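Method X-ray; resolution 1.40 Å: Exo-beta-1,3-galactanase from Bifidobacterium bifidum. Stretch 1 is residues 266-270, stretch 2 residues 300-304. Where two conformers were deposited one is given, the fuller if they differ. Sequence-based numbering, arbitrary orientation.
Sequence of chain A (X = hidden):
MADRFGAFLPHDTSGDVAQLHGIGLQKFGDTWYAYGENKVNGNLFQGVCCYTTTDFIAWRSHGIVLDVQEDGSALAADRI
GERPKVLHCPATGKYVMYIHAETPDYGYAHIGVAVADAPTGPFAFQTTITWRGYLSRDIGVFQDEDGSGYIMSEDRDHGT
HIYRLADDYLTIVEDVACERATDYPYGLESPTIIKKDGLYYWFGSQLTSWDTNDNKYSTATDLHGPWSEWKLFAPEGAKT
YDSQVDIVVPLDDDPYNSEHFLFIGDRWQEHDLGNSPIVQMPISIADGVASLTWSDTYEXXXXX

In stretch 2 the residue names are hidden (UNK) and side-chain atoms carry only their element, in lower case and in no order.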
ATOM      1  N   ASP A 266       5.386  -1.567  -7.729  1.00 13.66           N
ATOM      2  CA  ASP A 266       5.788  -2.961  -7.911  1.00 12.03           C
ATOM      3  C   ASP A 266       5.885  -3.306  -9.394  1.00 10.58           C
ATOM      4  O   ASP A 266       4.993  -2.963 -10.171  1.00 12.19           O
ATOM      5  CB  ASP A 266       4.782  -3.915  -7.249  1.00 11.88           C
ATOM      6  CG  ASP A 266       4.793  -3.815  -5.737  1.00 11.89           C
ATOM      7  OD1 ASP A 266       5.767  -4.271  -5.123  1.00 12.35           O
ATOM      8  OD2 ASP A 266       3.840  -3.261  -5.160  1.00 14.71           O
ATOM      9  N   ARG A 267       6.958  -4.029  -9.768  1.00 13.17           N
ATOM     10  CA  ARG A 267       7.103  -4.696 -11.082  1.00 12.14           C
ATOM     11  C   ARG A 267       6.857  -6.189 -10.881  1.00 12.45           C
ATOM     12  O   ARG A 267       7.798  -6.969 -10.720  1.00 13.94           O
ATOM     13  CB  ARG A 267       8.505  -4.507 -11.653  1.00 12.63           C
ATOM     14  CG  ARG A 267       8.651  -3.278 -12.425  1.00 18.68           C
ATOM     15  CD  ARG A 267       9.802  -3.290 -13.431  1.00 18.66           C
ATOM     16  NE  ARG A 267       9.749  -1.992 -14.063  1.00 17.27           N
ATOM     17  CZ  ARG A 267      10.756  -1.406 -14.689  1.00 15.14           C
ATOM     18  NH1 ARG A 267      11.942  -2.012 -14.791  1.00 15.35           N
ATOM     19  NH2 ARG A 267      10.552  -0.204 -15.212  1.00 16.47           N
ATOM     20  N   TRP A 268       5.579  -6.574 -10.907  1.00 13.50           N
ATOM     21  CA  TRP A 268       5.187  -7.936 -10.581  1.00 13.79           C
ATOM     22  C   TRP A 268       5.664  -8.908 -11.649  1.00 16.46           C
ATOM     23  O   TRP A 268       5.427  -8.708 -12.849  1.00 17.28           O
ATOM     24  CB  TRP A 268       3.669  -8.015 -10.455  1.00 14.89           C
ATOM     25  CG  TRP A 268       3.098  -7.187  -9.367  1.00 13.17           C
ATOM     26  CD1 TRP A 268       2.320  -6.054  -9.498  1.00 15.13           C
ATOM     27  CD2 TRP A 268       3.215  -7.436  -7.956  1.00 12.84           C
ATOM     28  NE1 TRP A 268       1.958  -5.581  -8.249  1.00 13.98           N
ATOM     29  CE2 TRP A 268       2.481  -6.421  -7.288  1.00 15.82           C
ATOM     30  CE3 TRP A 268       3.841  -8.433  -7.190  1.00 12.04           C
ATOM     31  CZ2 TRP A 268       2.371  -6.382  -5.877  1.00 13.63           C
ATOM     32  CZ3 TRP A 268       3.730  -8.384  -5.807  1.00 11.30           C
ATOM     33  CH2 TRP A 268       2.998  -7.384  -5.165  1.00 11.45           C
ATOM     34  N   GLN A 269       6.307  -9.977 -11.210  0.52 14.39           N
ATOM     35  CA  GLN A 269       6.807 -11.024 -12.099  0.52 16.85           C
ATOM     36  C   GLN A 269       5.976 -12.280 -11.852  0.52 14.85           C
ATOM     37  O   GLN A 269       6.209 -13.018 -10.893  0.52 13.78           O
ATOM     38  CB  GLN A 269       8.298 -11.246 -11.852  0.52 15.95           C
ATOM     39  CG  GLN A 269       9.138 -10.015 -12.217  0.52 12.94           C
ATOM     40  CD  GLN A 269       9.252  -9.814 -13.722  0.52 16.44           C
ATOM     41  OE1 GLN A 269       8.398  -9.193 -14.351  0.52 19.51           O
ATOM     42  NE2 GLN A 269      10.313 -10.351 -14.307  0.52 31.73           N
ATOM     43  N   GLU A 270       5.001 -12.507 -12.735  1.00 14.51           N
ATOM     44  CA  GLU A 270       3.993 -13.540 -12.521  1.00 14.32           C
ATOM     45  C   GLU A 270       4.590 -14.914 -12.221  1.00 16.41           C
ATOM     46  O   GLU A 270       4.048 -15.672 -11.410  1.00 20.15           O
ATOM     47  CB  GLU A 270       3.041 -13.576 -13.724  1.00 15.59           C
ATOM     48  CG  GLU A 270       2.059 -14.736 -13.754  1.00 17.81           C
ATOM     49  CD  GLU A 270       1.056 -14.634 -14.855  1.00 19.21           C
ATOM     50  OE1 GLU A 270       1.303 -13.899 -15.833  1.00 20.41           O
ATOM     51  OE2 GLU A 270       0.018 -15.348 -14.785  1.00 24.41           O
ATOM     52  N   UNK A 300      18.422   0.653 -13.602  1.00 16.28           N
ATOM     53  CA  UNK A 300      17.396  -0.135 -14.272  1.00 15.71           C
ATOM     54  C   UNK A 300      16.860   0.600 -15.497  1.00 18.48           C
ATOM     55  O   UNK A 300      17.393   1.625 -15.919  1.00 19.11           O
ATOM     56  N   UNK A 301      15.755   0.085 -16.044  1.00 16.63           N
ATOM     57  CA  UNK A 301      15.193   0.601 -17.290  1.00 18.88           C
ATOM     58  C   UNK A 301      13.735   0.989 -17.094  1.00 15.27           C
ATOM     59  O   UNK A 301      13.045   0.461 -16.218  1.00 15.46           O
ATOM     60  o   UNK A 301      14.791  -1.684 -18.014  1.00 23.77           O
ATOM     61  c   UNK A 301      15.312  -0.421 -18.437  1.00 22.46           C
ATOM     62  c   UNK A 301      16.767  -0.591 -18.844  1.00 23.05           C
ATOM     63  N   UNK A 302      13.290   1.941 -17.924  1.00 16.27           N
ATOM     64  CA  UNK A 302      11.918   2.456 -17.847  1.00 18.65           C
ATOM     65  C   UNK A 302      10.875   1.403 -18.201  1.00 20.82           C
ATOM     66  O   UNK A 302       9.699   1.548 -17.845  1.00 22.04           O
ATOM     67  c   UNK A 302      11.769   3.681 -18.750  1.00 18.09           C
ATOM     68  c   UNK A 302      12.757   4.758 -18.339  1.00 20.92           C
ATOM     69  o   UNK A 302      12.079   3.303 -20.097  1.00 21.02           O
ATOM     70  N   UNK A 303      11.272   0.353 -18.886  1.00 22.33           N
ATOM     71  CA  UNK A 303      10.411  -0.782 -19.113  1.00 21.63           C
ATOM     72  C   UNK A 303      11.243  -2.022 -18.841  1.00 28.17           C
ATOM     73  O   UNK A 303      12.434  -2.051 -19.162  1.00 24.89           O
ATOM     74  c   UNK A 303       9.923  -0.818 -20.550  1.00 32.04           C
ATOM     75  n   UNK A 303       6.965  -2.939 -21.011  1.00 61.13           N
ATOM     76  c   UNK A 303       8.838  -1.822 -20.769  1.00 65.91           C
ATOM     77  n   UNK A 303       9.102  -3.161 -20.992  1.00 47.61           N
ATOM     78  c   UNK A 303       7.489  -1.689 -20.781  1.00 45.32           C
ATOM     79  c   UNK A 303       7.957  -3.808 -21.127  1.00 54.07           C
ATOM     80  N   UNK A 304      10.631  -3.025 -18.218  1.00 22.63           N
ATOM     81  CA  UNK A 304      11.361  -4.237 -17.840  1.00 25.75           C
ATOM     82  C   UNK A 304      11.699  -5.023 -19.095  1.00 39.37           C
ATOM     83  O   UNK A 304      11.130  -4.765 -20.178  1.00 30.13           O
ATOM     84  OXT UNK A 304      12.532  -5.932 -19.009  1.00 37.76           O
ATOM     85  c   UNK A 304       6.748  -5.839 -15.144  1.00 23.74           C
ATOM     86  n   UNK A 304       5.927  -4.865 -14.773  1.00 20.20           N
ATOM     87  n   UNK A 304       7.645  -5.615 -16.101  1.00 25.96           N
ATOM     88  c   UNK A 304       8.593  -6.598 -16.592  1.00 24.61           C
ATOM     89  c   UNK A 304       9.534  -5.976 -17.599  1.00 20.18           C
ATOM     90  c   UNK A 304      10.548  -5.116 -16.889  1.00 19.66           C
ATOM     91  n   UNK A 304       6.697  -7.027 -14.548  1.00 22.11           N
TER
HETATM   92  O   HOH W   1       3.937  -4.573 -12.223  1.00 15.86           O

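Position 300 has backbone atoms and nothing beyond CA. It makes no contact with stretch 1, although a CB built here would point toward it, 4.8 Å from NH1 of Arg 267. Its phi of 72° favours a residue without a side chain, and the absence of a CB confirms it: Gly 300.

Position 301 carries three side-chain atoms, a carbon bearing one oxygen and one carbon. Its CA-to-CB bond runs sideways to stretch 1, and the side-chain oxygen comes no nearer than 4.3 Å to NH1 of Arg 267. What stretch 1 reads here is the backbone: O of position 301 accepts from NH2 of Arg 267 at 2.8 Å and from NH1 of Arg 267 at 3.1 Å. Such a fork asks only for a carbonyl near the guanidinium plane, so it places little demand on the side chain. The beta-branched pattern with a hydroxyl is threonine, Thr 301, with chi1 in the p well. The hydroxyl is occupied within its own stretch, OG1 of Thr 301 donating to the backbone O of position 303 at 2.6 Å and so tying the tail back on itself.

Position 302 repeats the set of one carbon carrying an oxygen and a carbon. Its CB points away from stretch 1. Its carbonyl O lies 3.3 Å from NH2 of Arg 267, but the angle is too poor for a hydrogen bond; proximity alone does not make one. This is again a threonine, Thr 302, also p.

Position 303 shows one carbon leading to a five-membered ring of three carbons and two nitrogens. CB points away, and this nearest side-chain atom, CB of position 303, is 5.4 Å from NH2 of Arg 267, while the backbone C lies over one face of the Arg 267 guanidinium. The ring is the imidazole of His 303. Its ND1 instead donates to the backbone O of position 304 at 2.7 Å.

Position 304 has three carbons, a nitrogen, then a carbon carrying two more nitrogens, and its backbone ends in a carboxylate with OXT. One of the terminal nitrogens lies 2.7 Å from O of Trp 268. The chain is that of arginine, Arg 304, the C-terminal residue. Its CB points toward stretch 1, and NH1 donates both to O of Trp 268 at 2.7 Å and to OE1 of Gln 269 at 2.8 Å, two acceptors near the guanidinium plane. CG of Arg 267 lies over one face of that group, 3.9 Å from NH2 of Arg 304. A water accepts from NH2 of Arg 304 at 3.2 Å and from N of Trp 268 at 2.9 Å, and donates to O of Asp 266 at 2.8 Å.

The contact is an exchange of arginines: each stretch sends one guanidinium across to backbone carbonyl oxygen on the other. Arg 267 and Arg 304 account for most of the 285 Å² buried. Stretch 2 has no regular helix or strand, and four hydrogen bonds, all donated by these two arginines, join it to stretch 1.

Stretch 2, residues 300-304: GTTHR
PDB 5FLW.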